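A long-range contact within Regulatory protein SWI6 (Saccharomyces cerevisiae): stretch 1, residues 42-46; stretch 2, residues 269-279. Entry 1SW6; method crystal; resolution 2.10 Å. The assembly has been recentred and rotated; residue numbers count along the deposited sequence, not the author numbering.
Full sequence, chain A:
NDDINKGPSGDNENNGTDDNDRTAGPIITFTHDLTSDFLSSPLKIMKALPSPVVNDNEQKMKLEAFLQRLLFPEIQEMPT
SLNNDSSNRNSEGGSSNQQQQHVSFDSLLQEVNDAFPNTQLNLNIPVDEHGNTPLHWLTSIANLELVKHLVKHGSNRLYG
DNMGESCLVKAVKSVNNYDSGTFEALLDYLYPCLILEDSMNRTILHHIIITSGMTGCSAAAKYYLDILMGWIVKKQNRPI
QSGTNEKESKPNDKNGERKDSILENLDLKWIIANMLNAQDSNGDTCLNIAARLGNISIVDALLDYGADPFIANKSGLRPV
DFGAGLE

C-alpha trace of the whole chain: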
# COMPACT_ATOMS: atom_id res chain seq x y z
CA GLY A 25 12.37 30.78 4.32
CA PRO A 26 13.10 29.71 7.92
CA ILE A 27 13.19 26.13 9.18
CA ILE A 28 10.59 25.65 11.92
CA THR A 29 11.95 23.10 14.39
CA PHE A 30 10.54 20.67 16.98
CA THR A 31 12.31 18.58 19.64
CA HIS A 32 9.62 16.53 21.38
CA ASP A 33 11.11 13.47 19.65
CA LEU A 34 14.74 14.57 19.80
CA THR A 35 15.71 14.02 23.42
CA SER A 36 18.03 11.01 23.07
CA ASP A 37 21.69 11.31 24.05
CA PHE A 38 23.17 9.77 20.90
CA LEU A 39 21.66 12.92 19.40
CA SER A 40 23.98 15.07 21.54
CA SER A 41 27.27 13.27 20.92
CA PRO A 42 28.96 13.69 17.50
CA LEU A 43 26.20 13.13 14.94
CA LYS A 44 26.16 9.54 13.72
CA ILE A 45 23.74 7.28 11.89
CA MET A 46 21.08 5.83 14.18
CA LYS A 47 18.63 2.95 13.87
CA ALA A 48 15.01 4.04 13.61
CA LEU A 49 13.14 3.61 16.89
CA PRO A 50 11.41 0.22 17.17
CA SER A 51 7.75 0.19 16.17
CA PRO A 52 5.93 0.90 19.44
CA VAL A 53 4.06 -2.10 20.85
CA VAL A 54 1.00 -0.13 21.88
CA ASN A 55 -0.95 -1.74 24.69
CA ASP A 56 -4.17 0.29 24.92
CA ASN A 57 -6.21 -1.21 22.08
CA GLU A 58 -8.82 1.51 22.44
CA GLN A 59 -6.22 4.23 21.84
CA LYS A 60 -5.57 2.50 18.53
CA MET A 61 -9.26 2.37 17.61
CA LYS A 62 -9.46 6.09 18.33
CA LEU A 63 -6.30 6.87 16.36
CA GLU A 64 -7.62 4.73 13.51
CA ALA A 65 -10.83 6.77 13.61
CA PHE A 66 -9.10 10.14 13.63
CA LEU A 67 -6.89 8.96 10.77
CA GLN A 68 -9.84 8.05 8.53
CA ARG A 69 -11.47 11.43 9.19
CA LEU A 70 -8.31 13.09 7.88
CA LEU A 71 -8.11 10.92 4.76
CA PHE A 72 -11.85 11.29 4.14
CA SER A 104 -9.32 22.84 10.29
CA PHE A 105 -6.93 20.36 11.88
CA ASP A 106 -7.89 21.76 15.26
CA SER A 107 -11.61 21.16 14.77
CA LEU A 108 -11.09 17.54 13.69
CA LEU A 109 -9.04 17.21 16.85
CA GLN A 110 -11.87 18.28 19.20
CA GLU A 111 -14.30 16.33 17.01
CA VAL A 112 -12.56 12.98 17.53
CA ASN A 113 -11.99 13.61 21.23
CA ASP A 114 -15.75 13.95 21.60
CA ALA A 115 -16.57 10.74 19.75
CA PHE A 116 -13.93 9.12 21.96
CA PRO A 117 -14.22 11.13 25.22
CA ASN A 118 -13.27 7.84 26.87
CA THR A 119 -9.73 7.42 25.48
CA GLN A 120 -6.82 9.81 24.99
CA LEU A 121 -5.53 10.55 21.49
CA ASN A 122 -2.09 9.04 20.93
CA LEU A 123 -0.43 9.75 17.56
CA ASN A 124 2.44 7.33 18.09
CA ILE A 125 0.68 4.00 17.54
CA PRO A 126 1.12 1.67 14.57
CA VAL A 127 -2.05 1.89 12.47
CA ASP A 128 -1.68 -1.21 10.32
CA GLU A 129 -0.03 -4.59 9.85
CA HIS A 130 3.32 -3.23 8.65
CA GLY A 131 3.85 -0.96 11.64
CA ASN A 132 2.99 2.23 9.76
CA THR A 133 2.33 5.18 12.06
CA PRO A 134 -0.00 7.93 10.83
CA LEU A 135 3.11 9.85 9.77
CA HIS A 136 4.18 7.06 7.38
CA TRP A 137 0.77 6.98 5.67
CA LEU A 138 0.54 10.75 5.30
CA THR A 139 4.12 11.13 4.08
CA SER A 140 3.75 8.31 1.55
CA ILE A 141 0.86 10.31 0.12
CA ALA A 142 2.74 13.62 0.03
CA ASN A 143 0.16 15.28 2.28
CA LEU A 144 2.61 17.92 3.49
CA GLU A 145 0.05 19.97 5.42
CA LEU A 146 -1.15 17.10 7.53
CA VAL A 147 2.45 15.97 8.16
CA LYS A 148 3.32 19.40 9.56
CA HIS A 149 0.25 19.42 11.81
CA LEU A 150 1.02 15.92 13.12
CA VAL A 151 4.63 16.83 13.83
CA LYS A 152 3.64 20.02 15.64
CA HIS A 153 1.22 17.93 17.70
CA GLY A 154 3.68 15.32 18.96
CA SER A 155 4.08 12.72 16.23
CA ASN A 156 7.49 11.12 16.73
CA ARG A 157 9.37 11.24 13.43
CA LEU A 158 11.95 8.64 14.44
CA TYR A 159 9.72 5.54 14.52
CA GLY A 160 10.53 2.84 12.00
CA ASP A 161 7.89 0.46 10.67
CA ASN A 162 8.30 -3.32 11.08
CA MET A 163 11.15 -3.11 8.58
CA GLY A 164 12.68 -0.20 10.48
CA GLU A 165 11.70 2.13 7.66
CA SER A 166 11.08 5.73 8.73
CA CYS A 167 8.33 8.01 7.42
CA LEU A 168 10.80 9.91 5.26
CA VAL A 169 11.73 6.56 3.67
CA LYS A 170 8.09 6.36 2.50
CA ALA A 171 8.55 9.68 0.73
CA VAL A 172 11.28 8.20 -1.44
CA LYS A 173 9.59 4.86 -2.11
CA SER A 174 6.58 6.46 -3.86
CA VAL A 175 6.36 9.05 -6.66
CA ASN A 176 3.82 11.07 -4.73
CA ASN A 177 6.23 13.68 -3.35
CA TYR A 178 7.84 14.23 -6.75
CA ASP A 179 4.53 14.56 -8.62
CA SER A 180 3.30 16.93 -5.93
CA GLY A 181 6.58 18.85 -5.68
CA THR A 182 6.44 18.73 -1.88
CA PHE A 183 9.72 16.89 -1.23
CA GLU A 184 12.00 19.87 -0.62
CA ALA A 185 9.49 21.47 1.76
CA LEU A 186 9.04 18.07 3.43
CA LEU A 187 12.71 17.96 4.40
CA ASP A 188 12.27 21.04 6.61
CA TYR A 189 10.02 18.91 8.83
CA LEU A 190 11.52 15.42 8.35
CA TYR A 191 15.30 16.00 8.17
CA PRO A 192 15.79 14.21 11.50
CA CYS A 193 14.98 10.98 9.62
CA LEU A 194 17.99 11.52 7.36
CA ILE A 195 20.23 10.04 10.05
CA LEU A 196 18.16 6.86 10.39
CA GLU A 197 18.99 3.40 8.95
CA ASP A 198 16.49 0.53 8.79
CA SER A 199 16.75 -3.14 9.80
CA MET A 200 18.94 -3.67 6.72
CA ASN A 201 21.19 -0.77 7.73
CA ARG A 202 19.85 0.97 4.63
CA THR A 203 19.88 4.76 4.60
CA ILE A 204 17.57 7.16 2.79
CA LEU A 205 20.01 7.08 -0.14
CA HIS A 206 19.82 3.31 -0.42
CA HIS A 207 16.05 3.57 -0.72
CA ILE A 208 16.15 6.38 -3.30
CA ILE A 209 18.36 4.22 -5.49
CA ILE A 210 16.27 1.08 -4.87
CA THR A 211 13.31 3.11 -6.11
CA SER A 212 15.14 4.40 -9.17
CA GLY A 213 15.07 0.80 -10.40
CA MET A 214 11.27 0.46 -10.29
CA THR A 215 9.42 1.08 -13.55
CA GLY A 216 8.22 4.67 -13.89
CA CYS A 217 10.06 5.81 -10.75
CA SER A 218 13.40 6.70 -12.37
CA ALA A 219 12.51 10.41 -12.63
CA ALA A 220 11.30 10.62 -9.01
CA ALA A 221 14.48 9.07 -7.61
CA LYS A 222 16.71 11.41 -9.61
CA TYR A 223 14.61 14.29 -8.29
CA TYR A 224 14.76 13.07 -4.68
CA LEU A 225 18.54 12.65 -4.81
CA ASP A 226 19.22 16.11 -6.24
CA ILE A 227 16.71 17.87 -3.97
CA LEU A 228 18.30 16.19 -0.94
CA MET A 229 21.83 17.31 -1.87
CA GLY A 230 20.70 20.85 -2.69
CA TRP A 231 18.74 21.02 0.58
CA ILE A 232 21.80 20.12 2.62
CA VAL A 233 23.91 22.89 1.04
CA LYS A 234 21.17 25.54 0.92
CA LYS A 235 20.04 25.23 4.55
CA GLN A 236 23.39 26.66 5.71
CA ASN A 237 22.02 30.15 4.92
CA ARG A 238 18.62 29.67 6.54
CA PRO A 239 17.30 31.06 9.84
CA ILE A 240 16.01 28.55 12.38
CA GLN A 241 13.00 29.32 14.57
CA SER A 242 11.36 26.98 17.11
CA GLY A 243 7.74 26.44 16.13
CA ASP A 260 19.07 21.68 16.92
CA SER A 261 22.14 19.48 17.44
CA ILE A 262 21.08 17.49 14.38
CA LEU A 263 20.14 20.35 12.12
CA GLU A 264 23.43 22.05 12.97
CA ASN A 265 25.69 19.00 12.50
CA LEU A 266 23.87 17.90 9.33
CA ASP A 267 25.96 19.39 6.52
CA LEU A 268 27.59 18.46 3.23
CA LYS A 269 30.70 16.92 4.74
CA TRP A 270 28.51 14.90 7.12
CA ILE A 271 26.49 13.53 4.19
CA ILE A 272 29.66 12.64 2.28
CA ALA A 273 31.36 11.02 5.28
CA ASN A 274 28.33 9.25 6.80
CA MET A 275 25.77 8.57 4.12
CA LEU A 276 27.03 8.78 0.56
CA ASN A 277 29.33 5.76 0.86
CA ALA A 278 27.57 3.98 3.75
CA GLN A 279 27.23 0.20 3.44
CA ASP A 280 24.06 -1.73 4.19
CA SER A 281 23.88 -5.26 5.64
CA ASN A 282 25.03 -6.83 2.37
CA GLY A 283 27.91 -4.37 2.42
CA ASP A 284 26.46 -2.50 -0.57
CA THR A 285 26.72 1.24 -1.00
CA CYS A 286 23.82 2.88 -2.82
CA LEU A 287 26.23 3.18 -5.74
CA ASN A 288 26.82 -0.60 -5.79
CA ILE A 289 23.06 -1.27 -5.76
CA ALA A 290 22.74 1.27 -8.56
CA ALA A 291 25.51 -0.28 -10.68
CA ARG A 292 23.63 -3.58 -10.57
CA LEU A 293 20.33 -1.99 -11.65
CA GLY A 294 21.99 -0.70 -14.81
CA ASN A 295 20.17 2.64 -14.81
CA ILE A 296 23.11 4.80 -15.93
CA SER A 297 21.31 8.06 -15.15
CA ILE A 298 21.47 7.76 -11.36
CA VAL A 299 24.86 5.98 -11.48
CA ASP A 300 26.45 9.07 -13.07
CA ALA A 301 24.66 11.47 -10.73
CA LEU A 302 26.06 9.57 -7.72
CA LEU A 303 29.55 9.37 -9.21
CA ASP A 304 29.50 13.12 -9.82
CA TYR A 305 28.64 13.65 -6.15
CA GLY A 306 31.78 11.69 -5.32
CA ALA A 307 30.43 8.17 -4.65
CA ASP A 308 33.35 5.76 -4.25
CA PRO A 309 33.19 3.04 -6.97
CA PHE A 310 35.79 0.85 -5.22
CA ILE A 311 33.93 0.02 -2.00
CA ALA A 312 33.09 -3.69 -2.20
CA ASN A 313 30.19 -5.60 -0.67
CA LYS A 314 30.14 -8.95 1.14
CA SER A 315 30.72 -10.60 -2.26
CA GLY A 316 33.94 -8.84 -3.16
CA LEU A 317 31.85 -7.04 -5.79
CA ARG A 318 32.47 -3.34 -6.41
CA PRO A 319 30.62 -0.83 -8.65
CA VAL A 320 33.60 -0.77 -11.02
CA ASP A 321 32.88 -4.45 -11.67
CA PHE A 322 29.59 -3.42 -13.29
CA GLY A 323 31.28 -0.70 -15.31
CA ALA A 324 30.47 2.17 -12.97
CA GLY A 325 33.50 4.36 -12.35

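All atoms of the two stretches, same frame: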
# COMPACT_ATOMS: atom_id res chain seq x y z
N PRO A 42 28.74 13.41 18.93
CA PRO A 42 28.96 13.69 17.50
C PRO A 42 27.93 12.95 16.66
O PRO A 42 27.76 11.74 16.79
CB PRO A 42 30.39 13.19 17.27
CG PRO A 42 30.54 12.10 18.30
CD PRO A 42 29.91 12.73 19.51
N LEU A 43 27.24 13.69 15.80
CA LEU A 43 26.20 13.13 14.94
C LEU A 43 26.64 11.88 14.20
O LEU A 43 27.64 11.87 13.49
CB LEU A 43 25.73 14.17 13.93
CG LEU A 43 24.22 14.42 13.82
CD1 LEU A 43 23.93 15.09 12.48
CD2 LEU A 43 23.46 13.11 13.93
N LYS A 44 25.87 10.81 14.37
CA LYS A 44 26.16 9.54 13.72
C LYS A 44 24.86 8.88 13.31
O LYS A 44 23.80 9.21 13.86
CB LYS A 44 26.92 8.63 14.69
CG LYS A 44 26.29 8.56 16.08
CD LYS A 44 27.15 7.72 17.03
CE LYS A 44 26.69 7.85 18.49
NZ LYS A 44 26.86 9.23 19.03
N ILE A 45 24.93 7.97 12.35
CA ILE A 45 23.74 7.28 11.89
C ILE A 45 23.13 6.51 13.05
O ILE A 45 23.84 5.96 13.90
CB ILE A 45 24.07 6.33 10.71
CG1 ILE A 45 24.26 7.15 9.43
CG2 ILE A 45 22.94 5.33 10.51
CD1 ILE A 45 24.55 6.32 8.18
N MET A 46 21.81 6.48 13.10
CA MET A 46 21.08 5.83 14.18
C MET A 46 20.02 4.89 13.61
O MET A 46 19.54 5.09 12.49
CB MET A 46 20.44 6.93 15.03
CG MET A 46 19.76 6.50 16.30
SD MET A 46 19.18 7.96 17.21
CE MET A 46 17.41 7.97 16.83
N LYS A 269 29.66 17.86 4.39
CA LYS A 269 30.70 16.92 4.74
C LYS A 269 30.16 15.74 5.57
O LYS A 269 30.70 14.63 5.52
CB LYS A 269 31.85 17.64 5.45
CG LYS A 269 31.52 18.43 6.68
CD LYS A 269 32.79 19.16 7.13
CE LYS A 269 32.59 19.94 8.41
NZ LYS A 269 31.61 21.04 8.21
N TRP A 270 29.09 15.98 6.33
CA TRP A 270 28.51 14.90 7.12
C TRP A 270 27.87 13.89 6.18
O TRP A 270 28.01 12.69 6.37
CB TRP A 270 27.43 15.40 8.09
CG TRP A 270 26.99 14.31 9.04
CD1 TRP A 270 27.54 14.00 10.26
CD2 TRP A 270 25.95 13.33 8.82
NE1 TRP A 270 26.91 12.90 10.80
CE2 TRP A 270 25.93 12.48 9.94
CE3 TRP A 270 25.04 13.11 7.78
CZ2 TRP A 270 25.03 11.41 10.06
CZ3 TRP A 270 24.13 12.03 7.89
CH2 TRP A 270 24.14 11.20 9.03
N ILE A 271 27.16 14.39 5.17
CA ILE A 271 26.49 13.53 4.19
C ILE A 271 27.53 12.69 3.46
O ILE A 271 27.37 11.47 3.33
CB ILE A 271 25.69 14.38 3.16
CG1 ILE A 271 24.57 15.14 3.87
CG2 ILE A 271 25.08 13.49 2.10
CD1 ILE A 271 23.54 14.22 4.53
N ILE A 272 28.59 13.34 2.99
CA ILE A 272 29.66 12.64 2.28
C ILE A 272 30.32 11.60 3.18
O ILE A 272 30.47 10.45 2.79
CB ILE A 272 30.74 13.63 1.77
CG1 ILE A 272 30.15 14.49 0.65
CG2 ILE A 272 31.97 12.87 1.27
CD1 ILE A 272 31.05 15.61 0.17
N ALA A 273 30.69 11.97 4.40
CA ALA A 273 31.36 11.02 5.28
C ALA A 273 30.49 9.93 5.91
O ALA A 273 30.98 8.84 6.17
CB ALA A 273 32.09 11.76 6.38
N ASN A 274 29.21 10.21 6.14
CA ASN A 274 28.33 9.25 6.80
C ASN A 274 27.22 8.59 5.99
O ASN A 274 26.69 7.56 6.41
CB ASN A 274 27.67 9.90 8.01
CG ASN A 274 28.66 10.39 9.01
OD1 ASN A 274 29.27 9.59 9.73
ND2 ASN A 274 28.85 11.70 9.06
N MET A 275 26.86 9.16 4.86
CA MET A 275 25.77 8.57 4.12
C MET A 275 26.09 8.14 2.71
O MET A 275 25.76 7.02 2.31
CB MET A 275 24.58 9.53 4.10
CG MET A 275 23.31 8.92 3.54
SD MET A 275 22.08 10.18 3.24
CE MET A 275 21.52 10.48 4.92
N LEU A 276 26.72 9.04 1.96
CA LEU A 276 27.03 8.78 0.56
C LEU A 276 27.64 7.42 0.28
O LEU A 276 27.20 6.74 -0.64
CB LEU A 276 27.91 9.89 -0.01
CG LEU A 276 28.28 9.74 -1.50
CD1 LEU A 276 27.01 9.66 -2.36
CD2 LEU A 276 29.14 10.92 -1.96
N ASN A 277 28.64 7.04 1.06
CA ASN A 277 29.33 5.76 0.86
C ASN A 277 29.05 4.74 1.96
O ASN A 277 29.83 3.81 2.16
CB ASN A 277 30.84 5.99 0.75
CG ASN A 277 31.20 6.99 -0.34
OD1 ASN A 277 30.90 6.78 -1.52
ND2 ASN A 277 31.84 8.09 0.04
N ALA A 278 27.94 4.90 2.68
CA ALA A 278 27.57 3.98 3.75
C ALA A 278 27.20 2.61 3.17
O ALA A 278 26.59 2.51 2.10
CB ALA A 278 26.39 4.54 4.53
N GLN A 279 27.53 1.54 3.90
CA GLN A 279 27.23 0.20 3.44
C GLN A 279 26.09 -0.41 4.22
O GLN A 279 26.02 -0.25 5.44
CB GLN A 279 28.46 -0.69 3.58
CG GLN A 279 29.56 -0.39 2.57
CD GLN A 279 30.85 -1.10 2.90
OE1 GLN A 279 31.57 -0.69 3.81
NE2 GLN A 279 31.16 -2.16 2.18
O HOH W 1 27.78 7.31 10.81

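Contact between an extended segment, residues 42-46, and a helix with the loop that follows it, residues 269-279, in Regulatory protein SWI6. The touching residues lie at least 225 positions apart in sequence, and the two stretches together bury 255 Å². Trp270 covers the most surface, followed by Ile45 and Leu43.

Trp270 is buried, and its CA-to-CB bond points toward the extended segment. With chi1 at -172° (t) and chi2 at 89°, the indole turns its NE1 edge to the backbone of Leu43 and Lys44 and offers its one polar atom to a main-chain carbonyl: Trp270 NE1 donates a hydrogen bond to Leu43 O at 3.0 Å, with an N-H...O angle of 173°. The nearly straight geometry satisfies the indole N-H without any polar side chain from the extended segment.

Leu43 meets the same ring through its side chain. Leu43 CD1 sits over one face of the five-membered ring, 4.2 Å from the centroid of Trp270 CG, CD1, NE1, CE2 and CD2 and 16° off the ring normal, a CH-pi contact. Leu43 CB adds an apolar contact with Trp270 CD1 at 4.1 Å. One residue thus engages the indole both through its carbonyl and through its side chain. Lys44 then passes the ring edge, near its plane, with Lys44 C 4.1 Å from Trp270 CZ2; its own CA-to-CB bond points away from the helix, and Lys44 NZ makes a weak hydrogen bond back to Pro42 O at 3.5 Å.

Ile45 extends the contact along the helix. Its CA-to-CB bond runs sideways, but with chi1 at -76° (m) and chi2 at -178° (t) the end of the side chain comes nearer. Ile45 CG1 packs 4.1 Å from Trp270 CH2, while Ile45 CD1 reaches 3.0 Å from Asn274 O, a tight approach of a methyl group to a carbonyl oxygen, and lies 4.5 Å from Ala278 CB in the loop beyond the helix.

Asn274, one helical turn after Trp270, is held against the tryptophan backbone and also meets Ile45. Asn274 ND2 donates to Trp270 O at 3.0 Å, the same oxygen that accepts the helical bond from Asn274 N at 2.8 Å. Asn274 ND2 also lies 2.9 Å from Trp270 NE1, but both atoms are donors and form no hydrogen bond. A water bridges the stretches, donating to Asn274 OD1 at 2.9 Å and accepting a weak hydrogen bond from Ile45 N at 3.3 Å.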